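Local coordinates for putative exported protein (PDB 2DVZ), which binds glutamate and probably serves as the periplasmic solute receptor of an uptake system of the tripartite tricarboxylate transporter type, at residues A[34-39]-A[196-201]; A[98-101]-A[105-108]; A[155-160]-A[303-308]; A[258-263]-A[286-291]. All blocks are in the same frame, centred on the assembly; numbering follows the deposited sequence.

Interaction 1. Residues A[34-39]-A[196-201]. With GLU (glutamic acid), chain G.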
loop_
_atom_site.group_PDB
_atom_site.type_symbol
_atom_site.label_atom_id
_atom_site.label_comp_id
_atom_site.label_asym_id
_atom_site.label_seq_id
_atom_site.Cartn_x
_atom_site.Cartn_y
_atom_site.Cartn_z
ATOM N N ASP A 34 6.396 -2.593 -4.451
ATOM C CA ASP A 34 7.676 -2.798 -5.136
ATOM C C ASP A 34 8.853 -1.982 -4.539
ATOM O O ASP A 34 9.945 -2.519 -4.316
ATOM C CB ASP A 34 7.508 -2.446 -6.606
ATOM C CG ASP A 34 8.679 -2.922 -7.471
ATOM O OD1 ASP A 34 8.990 -4.148 -7.451
ATOM O OD2 ASP A 34 9.245 -2.074 -8.209
ATOM N N ILE A 35 8.627 -0.695 -4.270
ATOM C CA ILE A 35 9.676 0.121 -3.675
ATOM C C ILE A 35 10.204 -0.381 -2.333
ATOM O O ILE A 35 11.430 -0.519 -2.153
ATOM C CB ILE A 35 9.277 1.628 -3.533
ATOM C CG1 ILE A 35 9.164 2.253 -4.932
ATOM C CG2 ILE A 35 10.366 2.384 -2.675
ATOM C CD1 ILE A 35 8.330 3.508 -4.996
ATOM N N ILE A 36 9.287 -0.612 -1.402
ATOM C CA ILE A 36 9.624 -1.072 -0.076
ATOM C C ILE A 36 10.152 -2.544 -0.070
ATOM O O ILE A 36 11.146 -2.852 0.625
ATOM C CB ILE A 36 8.393 -0.948 0.868
ATOM C CG1 ILE A 36 8.096 0.528 1.184
ATOM C CG2 ILE A 36 8.667 -1.680 2.180
ATOM C CD1 ILE A 36 6.639 0.885 1.500
ATOM N N ALA A 37 9.460 -3.429 -0.822
ATOM C CA ALA A 37 9.885 -4.812 -1.029
ATOM C C ALA A 37 11.364 -4.866 -1.403
ATOM O O ALA A 37 12.141 -5.557 -0.751
ATOM C CB ALA A 37 9.019 -5.499 -2.122
ATOM N N ARG A 38 11.772 -4.080 -2.400
ATOM C CA ARG A 38 13.161 -4.157 -2.894
ATOM C C ARG A 38 14.139 -3.575 -1.884
ATOM O O ARG A 38 15.207 -4.147 -1.652
ATOM C CB ARG A 38 13.308 -3.510 -4.272
ATOM C CG ARG A 38 12.372 -4.104 -5.300
ATOM C CD ARG A 38 12.659 -3.679 -6.743
ATOM N NE ARG A 38 11.804 -4.454 -7.662
ATOM C CZ ARG A 38 12.236 -5.472 -8.420
ATOM N NH1 ARG A 38 13.531 -5.829 -8.376
ATOM N NH2 ARG A 38 11.367 -6.137 -9.208
ATOM N N LEU A 39 13.747 -2.473 -1.238
ATOM C CA LEU A 39 14.606 -1.855 -0.236
ATOM C C LEU A 39 14.889 -2.811 0.907
ATOM O O LEU A 39 16.057 -3.019 1.262
ATOM C CB LEU A 39 13.993 -0.543 0.308
ATOM C CG LEU A 39 14.670 0.148 1.507
ATOM C CD1 LEU A 39 15.923 0.781 1.048
ATOM C CD2 LEU A 39 13.730 1.192 2.158
ATOM N N ASN A 196 -0.314 5.489 -2.215
ATOM C CA ASN A 196 0.508 5.287 -1.054
ATOM C C ASN A 196 1.672 6.191 -1.339
ATOM O O ASN A 196 2.152 6.266 -2.465
ATOM C CB ASN A 196 0.973 3.813 -0.920
ATOM C CG ASN A 196 -0.119 2.773 -1.360
ATOM O OD1 ASN A 196 0.058 2.084 -2.368
ATOM N ND2 ASN A 196 -1.211 2.675 -0.620
ATOM N N LEU A 197 2.131 6.887 -0.311
ATOM C CA LEU A 197 3.075 7.994 -0.487
ATOM C C LEU A 197 4.407 7.661 -1.203
ATOM O O LEU A 197 4.793 8.399 -2.102
ATOM C CB LEU A 197 3.227 8.788 0.841
ATOM C CG LEU A 197 4.043 10.105 0.881
ATOM C CD1 LEU A 197 3.748 11.099 -0.323
ATOM C CD2 LEU A 197 3.866 10.764 2.242
ATOM N N PRO A 198 5.107 6.564 -0.832
ATOM C CA PRO A 198 6.409 6.295 -1.475
ATOM C C PRO A 198 6.530 6.386 -3.014
ATOM O O PRO A 198 7.576 6.841 -3.487
ATOM C CB PRO A 198 6.784 4.900 -0.952
ATOM C CG PRO A 198 6.103 4.857 0.373
ATOM C CD PRO A 198 4.813 5.552 0.204
ATOM N N SER A 199 5.530 5.930 -3.777
ATOM C CA SER A 199 5.607 5.968 -5.256
ATOM C C SER A 199 5.346 7.361 -5.838
ATOM O O SER A 199 5.846 7.697 -6.923
ATOM C CB SER A 199 4.665 4.943 -5.933
ATOM O OG SER A 199 3.462 4.795 -5.209
ATOM N N SER A 200 4.550 8.160 -5.133
ATOM C CA SER A 200 4.286 9.508 -5.559
ATOM C C SER A 200 5.358 10.451 -5.036
ATOM O O SER A 200 5.558 11.506 -5.599
ATOM C CB SER A 200 2.894 9.938 -5.067
ATOM O OG SER A 200 1.856 9.304 -5.828
HETATM N N MSE A 201 6.035 10.080 -3.951
HETATM C CA MSE A 201 7.044 10.953 -3.318
HETATM C C MSE A 201 8.076 11.613 -4.236
HETATM O O MSE A 201 8.249 12.826 -4.115
HETATM C CB MSE A 201 7.731 10.315 -2.091
HETATM C CG MSE A 201 8.671 11.297 -1.349
HETATM SE SE MSE A 201 7.651 12.828 -0.502
HETATM C CE MSE A 201 7.234 12.019 1.235
HETATM N N GLU G . -2.445 -0.197 -3.448
HETATM C CA GLU G . -1.392 -1.082 -2.915
HETATM C C GLU G . -1.453 -1.195 -1.401
HETATM O O GLU G . -0.560 -0.811 -0.639
HETATM C CB GLU G . -0.020 -0.671 -3.440
HETATM C CG GLU G . -0.044 -0.361 -4.948
HETATM C CD GLU G . 1.251 -0.641 -5.653
HETATM O OE1 GLU G . 2.181 -1.109 -4.962
HETATM O OE2 GLU G . 1.343 -0.423 -6.913
HETATM O OXT GLU G . -2.439 -1.758 -0.898
#
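Ile35 and Ile36, neighbours on helix 32-48, reach across to Pro198 and Ser199 in the first turn of helix 197-205. Both isoleucines hold CG1 anti to the carbonyl carbon (chi1 -68° in Ile35), which sends their long branches forward and leaves the CD1 methyls to do the touching. Ile35 points directly at the other helix: its CD1 lies 3.7 Å from Ser199 CA and 3.7 Å from Pro198 O, so it rests on backbone as much as on side chain. Ile36 leaves its helix at the flank, and only its tip swings in, slanting across Pro198 with CD1 4.2 Å from CG. The short helix axes run nearly at right angles (97°), 10.1 Å apart at closest, so only a small patch meets. Thr115 of strand 106-121 touches both Ile36 and Pro198. Ser199 offers Ile35 CD1 its CA and CB, while its OG is hydrogen-bonded to Asp195 and to Ser32.

The contact lies beside the glutamate pocket of a two-lobed periplasmic binding protein. Thr33, just ahead of Asp34, bonds the ligand, Asn196 lies against it, and Tyr243, another glutamate-binding residue, packs near Ile36. Between the two helical segments themselves there is methyl packing and no directional bond, chemistry consistent with surfaces that could part and meet again as a binding cleft opens and closes.

Interaction 2. Residues A[98-101]-A[105-108]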
loop_
_atom_site.group_PDB
_atom_site.type_symbol
_atom_site.label_atom_id
_atom_site.label_comp_id
_atom_site.label_asym_id
_atom_site.label_seq_id
_atom_site.Cartn_x
_atom_site.Cartn_y
_atom_site.Cartn_z
ATOM N N LEU A 98 -13.093 -14.599 -4.188
ATOM C CA LEU A 98 -11.644 -14.420 -4.036
ATOM C C LEU A 98 -11.025 -15.807 -3.730
ATOM O O LEU A 98 -11.521 -16.508 -2.845
ATOM C CB LEU A 98 -11.327 -13.393 -2.936
ATOM C CG LEU A 98 -9.900 -12.832 -2.898
ATOM C CD1 LEU A 98 -9.700 -11.794 -3.982
ATOM C CD2 LEU A 98 -9.621 -12.237 -1.538
ATOM N N PRO A 99 -9.978 -16.221 -4.480
ATOM C CA PRO A 99 -9.312 -17.525 -4.328
ATOM C C PRO A 99 -8.350 -17.717 -3.127
ATOM O O PRO A 99 -7.573 -18.691 -3.117
ATOM C CB PRO A 99 -8.512 -17.664 -5.623
ATOM C CG PRO A 99 -8.968 -16.529 -6.488
ATOM C CD PRO A 99 -9.394 -15.458 -5.586
ATOM N N TYR A 100 -8.381 -16.822 -2.137
ATOM C CA TYR A 100 -7.564 -16.995 -0.945
ATOM C C TYR A 100 -8.287 -16.361 0.233
ATOM O O TYR A 100 -9.116 -15.511 0.041
ATOM C CB TYR A 100 -6.150 -16.404 -1.137
ATOM C CG TYR A 100 -6.112 -14.887 -1.255
ATOM C CD1 TYR A 100 -6.006 -14.093 -0.123
ATOM C CD2 TYR A 100 -6.196 -14.261 -2.497
ATOM C CE1 TYR A 100 -5.972 -12.693 -0.212
ATOM C CE2 TYR A 100 -6.165 -12.875 -2.608
ATOM C CZ TYR A 100 -6.061 -12.095 -1.461
ATOM O OH TYR A 100 -6.049 -10.737 -1.548
ATOM N N ASP A 101 -8.010 -16.844 1.435
ATOM C CA ASP A 101 -8.448 -16.230 2.674
ATOM C C ASP A 101 -7.162 -15.580 3.224
ATOM O O ASP A 101 -6.197 -16.283 3.492
ATOM C CB ASP A 101 -9.012 -17.314 3.615
ATOM C CG ASP A 101 -9.575 -16.764 4.939
ATOM O OD1 ASP A 101 -9.030 -15.811 5.579
ATOM O OD2 ASP A 101 -10.585 -17.362 5.367
ATOM N N ASP A 105 -4.752 -18.417 5.020
ATOM C CA ASP A 105 -3.791 -18.974 4.056
ATOM C C ASP A 105 -2.391 -18.461 4.167
ATOM O O ASP A 105 -1.534 -18.881 3.409
ATOM C CB ASP A 105 -4.258 -18.772 2.609
ATOM C CG ASP A 105 -5.543 -19.497 2.317
ATOM O OD1 ASP A 105 -5.856 -20.450 3.073
ATOM O OD2 ASP A 105 -6.236 -19.110 1.352
ATOM N N PHE A 106 -2.162 -17.535 5.094
ATOM C CA PHE A 106 -0.822 -16.982 5.282
ATOM C C PHE A 106 -0.341 -17.077 6.709
ATOM O O PHE A 106 -1.103 -16.864 7.624
ATOM C CB PHE A 106 -0.765 -15.527 4.762
ATOM C CG PHE A 106 -1.020 -15.437 3.297
ATOM C CD1 PHE A 106 -0.043 -15.856 2.401
ATOM C CD2 PHE A 106 -2.288 -15.059 2.805
ATOM C CE1 PHE A 106 -0.292 -15.824 1.043
ATOM C CE2 PHE A 106 -2.542 -15.036 1.422
ATOM C CZ PHE A 106 -1.539 -15.407 0.560
ATOM N N GLN A 107 0.934 -17.404 6.870
ATOM C CA GLN A 107 1.654 -17.189 8.112
ATOM C C GLN A 107 2.313 -15.792 8.024
ATOM O O GLN A 107 3.200 -15.563 7.191
ATOM C CB GLN A 107 2.698 -18.327 8.373
ATOM C CG GLN A 107 3.710 -18.056 9.507
ATOM C CD GLN A 107 3.030 -17.883 10.848
ATOM O OE1 GLN A 107 2.331 -18.748 11.270
ATOM N NE2 GLN A 107 3.194 -16.738 11.485
ATOM N N PRO A 108 1.890 -14.852 8.900
ATOM C CA PRO A 108 2.616 -13.565 8.985
ATOM C C PRO A 108 4.036 -13.673 9.538
ATOM O O PRO A 108 4.290 -14.442 10.455
ATOM C CB PRO A 108 1.769 -12.731 9.939
ATOM C CG PRO A 108 0.423 -13.396 9.921
ATOM C CD PRO A 108 0.740 -14.879 9.803
#
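Asp101 and Asp105 are tied by a reciprocal pair of hydrogen bonds. Asp101 N gives a nearly straight bond, 2.9 Å and 169°, to Asp105 OD2, arriving well above the plane of the carboxylate. In return Asp105 N donates to Asp101 O at 3.0 Å, tilted somewhat from the carbonyl plane. Asp105 holds CG beside its own backbone N (chi1 -63°), which turns the carboxylate back toward Tyr100 and Asp101 and also sets OD2 3.4 Å from Tyr100 CA.

Next to this polar pair the two aromatic side chains meet. Tyr100 CD1 comes to the edge of the Phe106 ring, near its plane, 3.9 Å from CE2. Leu98 CD2 lies over one face of the tyrosine, while Asp105 CB sits above the rim of one phenylalanine face.

The loop leads from helix 84-93 into strand 106-121. Asp101 OD1 accepts from Ile103 N, an Asx turn, and together with the bond from Asp105 N to Asp101 O this makes a five-residue Asx motif that turns the chain into the strand. Asp101 OD1 thus serves its own turn, and the two acidic ends stay apart, Asp101 OD1 lying 6.0 Å from Asp105 OD2.

Farther out, Tyr100 OH is hydrogen-bonded to Thr86 O, fixing the far end of the ring against helix 84-93. Helix 63-71 packs on both side chains, through Ala66 and Ser67 at Tyr100 and Ala70 at Phe106, and the backbone of Asp105 bonds to that of Lys249.

Interaction 3. Residues A[155-160]-A[303-308]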
loop_
_atom_site.group_PDB
_atom_site.type_symbol
_atom_site.label_atom_id
_atom_site.label_comp_id
_atom_site.label_asym_id
_atom_site.label_seq_id
_atom_site.Cartn_x
_atom_site.Cartn_y
_atom_site.Cartn_z
ATOM N N LEU A 155 -6.551 1.783 -2.677
ATOM C CA LEU A 155 -6.565 3.132 -3.210
ATOM C C LEU A 155 -7.881 3.437 -3.931
ATOM O O LEU A 155 -8.305 4.575 -3.925
ATOM C CB LEU A 155 -5.308 3.394 -4.071
ATOM C CG LEU A 155 -4.003 3.151 -3.273
ATOM C CD1 LEU A 155 -2.828 3.106 -4.181
ATOM C CD2 LEU A 155 -3.818 4.210 -2.167
ATOM N N HIS A 156 -8.530 2.417 -4.520
ATOM C CA HIS A 156 -9.906 2.536 -5.011
ATOM C C HIS A 156 -10.848 2.781 -3.827
ATOM O O HIS A 156 -11.706 3.638 -3.871
ATOM C CB HIS A 156 -10.352 1.285 -5.835
ATOM C CG HIS A 156 -11.756 1.399 -6.400
ATOM N ND1 HIS A 156 -12.546 0.301 -6.692
ATOM C CD2 HIS A 156 -12.518 2.486 -6.686
ATOM C CE1 HIS A 156 -13.719 0.707 -7.145
ATOM N NE2 HIS A 156 -13.732 2.023 -7.160
ATOM N N LEU A 157 -10.696 2.025 -2.756
ATOM C CA LEU A 157 -11.493 2.279 -1.558
ATOM C C LEU A 157 -11.209 3.677 -0.960
ATOM O O LEU A 157 -12.125 4.376 -0.539
ATOM C CB LEU A 157 -11.280 1.155 -0.520
ATOM C CG LEU A 157 -12.174 1.277 0.724
ATOM C CD1 LEU A 157 -13.695 1.184 0.330
ATOM C CD2 LEU A 157 -11.798 0.232 1.738
HETATM N N MSE A 158 -9.944 4.080 -0.953
HETATM C CA MSE A 158 -9.548 5.436 -0.567
HETATM C C MSE A 158 -10.300 6.486 -1.356
HETATM O O MSE A 158 -10.942 7.324 -0.764
HETATM C CB MSE A 158 -8.035 5.610 -0.717
HETATM C CG MSE A 158 -7.518 6.773 0.029
HETATM SE SE MSE A 158 -5.679 7.183 -0.368
HETATM C CE MSE A 158 -5.597 8.944 0.585
ATOM N N GLY A 159 -10.269 6.401 -2.694
ATOM C CA GLY A 159 -10.980 7.333 -3.553
ATOM C C GLY A 159 -12.479 7.419 -3.288
ATOM O O GLY A 159 -13.055 8.496 -3.321
ATOM N N GLU A 160 -13.092 6.264 -3.022
ATOM C CA GLU A 160 -14.518 6.144 -2.834
ATOM C C GLU A 160 -14.928 6.649 -1.480
ATOM O O GLU A 160 -15.981 7.267 -1.328
ATOM C CB GLU A 160 -14.947 4.678 -3.018
ATOM C CG GLU A 160 -14.943 4.188 -4.513
ATOM C CD GLU A 160 -15.635 5.170 -5.487
ATOM O OE1 GLU A 160 -16.842 5.466 -5.315
ATOM O OE2 GLU A 160 -14.963 5.651 -6.433
ATOM N N GLN A 303 -14.403 -4.657 5.780
ATOM C CA GLN A 303 -15.739 -5.248 5.842
ATOM C C GLN A 303 -16.713 -4.168 6.285
ATOM O O GLN A 303 -17.733 -3.956 5.636
ATOM C CB GLN A 303 -15.802 -6.421 6.833
ATOM C CG GLN A 303 -14.887 -7.584 6.542
ATOM C CD GLN A 303 -15.426 -8.502 5.453
ATOM O OE1 GLN A 303 -16.552 -9.003 5.580
ATOM N NE2 GLN A 303 -14.626 -8.739 4.377
ATOM N N ASP A 304 -16.397 -3.483 7.385
ATOM C CA ASP A 304 -17.238 -2.397 7.878
ATOM C C ASP A 304 -17.526 -1.379 6.760
ATOM O O ASP A 304 -18.666 -1.309 6.289
ATOM C CB ASP A 304 -16.596 -1.719 9.092
ATOM C CG ASP A 304 -17.461 -0.594 9.673
ATOM O OD1 ASP A 304 -18.549 -0.918 10.241
ATOM O OD2 ASP A 304 -17.029 0.598 9.584
ATOM N N VAL A 305 -16.490 -0.642 6.333
ATOM C CA VAL A 305 -16.540 0.352 5.238
ATOM C C VAL A 305 -17.338 -0.024 3.981
ATOM O O VAL A 305 -18.196 0.730 3.556
ATOM C CB VAL A 305 -15.107 0.764 4.769
ATOM C CG1 VAL A 305 -15.185 1.690 3.559
ATOM C CG2 VAL A 305 -14.357 1.452 5.879
ATOM N N VAL A 306 -17.032 -1.175 3.384
ATOM C CA VAL A 306 -17.656 -1.619 2.131
ATOM C C VAL A 306 -19.113 -2.057 2.331
ATOM O O VAL A 306 -20.021 -1.597 1.606
ATOM C CB VAL A 306 -16.830 -2.768 1.476
ATOM C CG1 VAL A 306 -17.519 -3.327 0.252
ATOM C CG2 VAL A 306 -15.437 -2.282 1.111
ATOM N N LYS A 307 -19.330 -2.922 3.326
ATOM C CA LYS A 307 -20.618 -3.626 3.533
ATOM C C LYS A 307 -21.650 -2.758 4.275
ATOM O O LYS A 307 -22.694 -2.402 3.704
ATOM C CB LYS A 307 -20.406 -4.992 4.217
ATOM C CG LYS A 307 -19.927 -6.120 3.271
ATOM C CD LYS A 307 -18.408 -6.107 2.982
ATOM C CE LYS A 307 -17.932 -7.403 2.264
ATOM N NZ LYS A 307 -18.037 -8.695 3.064
ATOM N N LYS A 308 -21.362 -2.415 5.530
ATOM C CA LYS A 308 -22.000 -1.258 6.175
ATOM C C LYS A 308 -21.404 0.011 5.540
ATOM O O LYS A 308 -20.407 -0.085 4.835
ATOM C CB LYS A 308 -21.773 -1.306 7.695
ATOM C CG LYS A 308 -22.251 -2.633 8.346
ATOM C CD LYS A 308 -23.611 -3.119 7.757
ATOM C CE LYS A 308 -23.925 -4.571 8.111
ATOM N NZ LYS A 308 -24.653 -4.686 9.422
#
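Of residues 155-160, Leu157 alone meets residues 303-308, and it does so with its branched tip. From CB, which already points at the other helix, the chain runs out with CG anti to the backbone N (chi1 -175°). CG comes within 4.2 Å of Val305 CG1. At the fork, CD2 lies 4.1 Å from that same Val305 methyl, whereas CD1 presses closer, 3.6 Å from Val305 CG1. The two side chains therefore reach toward each other tip to tip, with a single valine methyl facing the leucine fork. CD1 also meets a second partner, Val306 CG2 at 4.0 Å, in a more slanting approach. Leu157 is thus received by two consecutive residues of one helical turn, entirely through aliphatic carbons.

Lys307 NZ bonds Gln303 OE1 within its own helix, and His156 ND1 bonds Thr151 O.

Helix 84-93 packs alongside as a third member, with Val89 on Leu157 and Ala92 on Val306. On another side of helix 154-166, Leu155 touches the bound glutamate and packs on strand 192-196.

Interaction 4. Residues A[258-263]-A[286-291]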
loop_
_atom_site.group_PDB
_atom_site.type_symbol
_atom_site.label_atom_id
_atom_site.label_comp_id
_atom_site.label_asym_id
_atom_site.label_seq_id
_atom_site.Cartn_x
_atom_site.Cartn_y
_atom_site.Cartn_z
ATOM N N LYS A 258 13.664 -16.926 11.589
ATOM C CA LYS A 258 14.869 -16.572 10.874
ATOM C C LYS A 258 14.660 -15.332 10.019
ATOM O O LYS A 258 15.458 -14.421 10.070
ATOM C CB LYS A 258 15.417 -17.754 10.054
ATOM C CG LYS A 258 16.365 -18.632 10.860
ATOM C CD LYS A 258 16.721 -19.890 10.076
ATOM C CE LYS A 258 17.686 -20.769 10.834
ATOM N NZ LYS A 258 17.519 -22.220 10.503
ATOM N N LEU A 259 13.577 -15.330 9.245
ATOM C CA LEU A 259 13.196 -14.219 8.373
ATOM C C LEU A 259 12.913 -12.939 9.146
ATOM O O LEU A 259 13.309 -11.867 8.724
ATOM C CB LEU A 259 11.938 -14.586 7.571
ATOM C CG LEU A 259 12.087 -15.669 6.499
ATOM C CD1 LEU A 259 10.717 -16.121 6.039
ATOM C CD2 LEU A 259 12.939 -15.143 5.334
ATOM N N ARG A 260 12.212 -13.057 10.264
ATOM C CA ARG A 260 11.861 -11.913 11.066
ATOM C C ARG A 260 13.109 -11.279 11.645
ATOM O O ARG A 260 13.246 -10.044 11.652
ATOM C CB ARG A 260 10.908 -12.283 12.208
ATOM C CG ARG A 260 10.213 -11.050 12.742
ATOM C CD ARG A 260 10.088 -11.091 14.203
ATOM N NE ARG A 260 9.938 -9.735 14.730
ATOM C CZ ARG A 260 10.217 -9.369 15.971
ATOM N NH1 ARG A 260 10.668 -10.260 16.820
ATOM N NH2 ARG A 260 10.045 -8.118 16.349
ATOM N N ASP A 261 14.021 -12.116 12.119
ATOM C CA ASP A 261 15.294 -11.617 12.612
ATOM C C ASP A 261 16.076 -10.813 11.577
ATOM O O ASP A 261 16.660 -9.755 11.901
ATOM C CB ASP A 261 16.136 -12.784 13.101
ATOM C CG ASP A 261 15.731 -13.227 14.442
ATOM O OD1 ASP A 261 15.002 -12.474 15.124
ATOM O OD2 ASP A 261 16.129 -14.327 14.831
ATOM N N ALA A 262 16.106 -11.329 10.346
ATOM C CA ALA A 262 16.766 -10.629 9.262
ATOM C C ALA A 262 16.057 -9.323 8.904
ATOM O O ALA A 262 16.727 -8.377 8.474
ATOM C CB ALA A 262 16.894 -11.510 8.042
ATOM N N ALA A 263 14.722 -9.301 9.026
ATOM C CA ALA A 263 13.909 -8.085 8.820
ATOM C C ALA A 263 14.274 -7.039 9.867
ATOM O O ALA A 263 14.516 -5.863 9.532
ATOM C CB ALA A 263 12.386 -8.395 8.876
ATOM N N ASN A 286 7.683 -5.516 13.842
ATOM C CA ASN A 286 6.919 -6.088 14.950
ATOM C C ASN A 286 6.866 -7.622 14.834
ATOM O O ASN A 286 7.438 -8.205 13.917
ATOM C CB ASN A 286 5.522 -5.469 15.004
ATOM C CG ASN A 286 4.680 -5.788 13.762
ATOM O OD1 ASN A 286 5.155 -6.444 12.851
ATOM N ND2 ASN A 286 3.409 -5.341 13.741
ATOM N N THR A 287 6.171 -8.279 15.755
ATOM C CA THR A 287 6.170 -9.736 15.801
ATOM C C THR A 287 5.124 -10.264 14.840
ATOM O O THR A 287 4.212 -9.505 14.461
ATOM C CB THR A 287 5.883 -10.264 17.215
ATOM O OG1 THR A 287 4.568 -9.847 17.619
ATOM C CG2 THR A 287 6.904 -9.743 18.194
ATOM N N PRO A 288 5.242 -11.564 14.446
ATOM C CA PRO A 288 4.192 -12.211 13.650
ATOM C C PRO A 288 2.788 -11.931 14.199
ATOM O O PRO A 288 1.913 -11.580 13.426
ATOM C CB PRO A 288 4.553 -13.698 13.747
ATOM C CG PRO A 288 6.028 -13.692 13.894
ATOM C CD PRO A 288 6.376 -12.483 14.694
ATOM N N GLU A 289 2.598 -12.069 15.514
ATOM C CA GLU A 289 1.304 -11.878 16.163
ATOM C C GLU A 289 0.819 -10.427 16.126
ATOM O O GLU A 289 -0.401 -10.148 16.020
ATOM C CB GLU A 289 1.325 -12.338 17.638
ATOM C CG GLU A 289 1.738 -13.757 17.862
ATOM C CD GLU A 289 3.250 -13.926 18.000
ATOM O OE1 GLU A 289 4.020 -13.073 17.496
ATOM O OE2 GLU A 289 3.675 -14.916 18.637
ATOM N N GLU A 290 1.757 -9.505 16.260
ATOM C CA GLU A 290 1.397 -8.086 16.229
ATOM C C GLU A 290 0.923 -7.728 14.824
ATOM O O GLU A 290 -0.095 -7.021 14.663
ATOM C CB GLU A 290 2.574 -7.223 16.714
ATOM C CG GLU A 290 2.750 -7.228 18.258
ATOM C CD GLU A 290 4.113 -6.676 18.699
ATOM O OE1 GLU A 290 4.260 -6.261 19.872
ATOM O OE2 GLU A 290 5.053 -6.634 17.870
ATOM N N PHE A 291 1.624 -8.260 13.816
ATOM C CA PHE A 291 1.224 -8.085 12.419
ATOM C C PHE A 291 -0.149 -8.726 12.129
ATOM O O PHE A 291 -1.014 -8.095 11.503
ATOM C CB PHE A 291 2.324 -8.608 11.480
ATOM C CG PHE A 291 2.141 -8.213 10.022
ATOM C CD1 PHE A 291 1.524 -6.982 9.665
ATOM C CD2 PHE A 291 2.643 -9.043 8.999
ATOM C CE1 PHE A 291 1.371 -6.610 8.336
ATOM C CE2 PHE A 291 2.506 -8.680 7.654
ATOM C CZ PHE A 291 1.857 -7.444 7.318
#
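Asn286 O is held by two donors: Thr110 OG1 from strand 106-121 and, across this contact, Arg260 NE at 3.0 Å, the latter a weak bond bent to 128°. The carbonyl sits just before helix 288-307, whose start is a capping box built by Thr287 and Glu290. Thr287 is the N-cap; its OG1 accepts from Glu290 N at 3.1 Å, and its own N is taken up by the carboxylate of Glu290.

Arg260, from helix 253-267, lies against this capped end. With CG anti to the backbone N (chi1 -162°) and a bend further along, its chain extends over the cap. The arginine side chain crosses that of Pro288 at about a right angle, with Arg260 CD 4.0 Å from Pro288 CD, and its guanidinium has Thr287 CG2 over one face, 3.8 Å above the plane toward the rim. The methyl is thus turned to the arginine while the hydroxyl of the same threonine serves the helix.

Arg260 NH2 has a firmer partner in Gly285 O, so the guanidinium follows the backbone leading into the helix. The Asn286 side chain is held by Asn111 N at OD1 and by Glu294 at ND2. Arg260 NH2 and Glu290 OE2, 5.4 Å apart, make no salt bridge, though their opposite charges probably attract. Glu290 OE2 instead receives Thr287 N at 2.9 Å, on the anti side of the carboxylate and 25° out of its plane.

How the interactions relate
Along the chain, interaction 2 falls between the two halves of interaction 1, interaction 3 alternates with interaction 1, and interaction 4 comes within the span of interaction 3. Interactions 1 and 3 have centres 22 Å apart, yet join beside the ligand, where Asn196 packs on Leu155, as expected in the bound conformation. Interactions 2 and 4, centres 18 Å apart, also touch: Pro108 at the start of strand 106-121 lies against Pro288 and Phe291. Helix 288-307 links interaction 4 at its beginning to interaction 3 at its end, 29 Å away between centres. Interactions 1 and 3 thus flank the glutamate site, while 2 and 4 lie farther out.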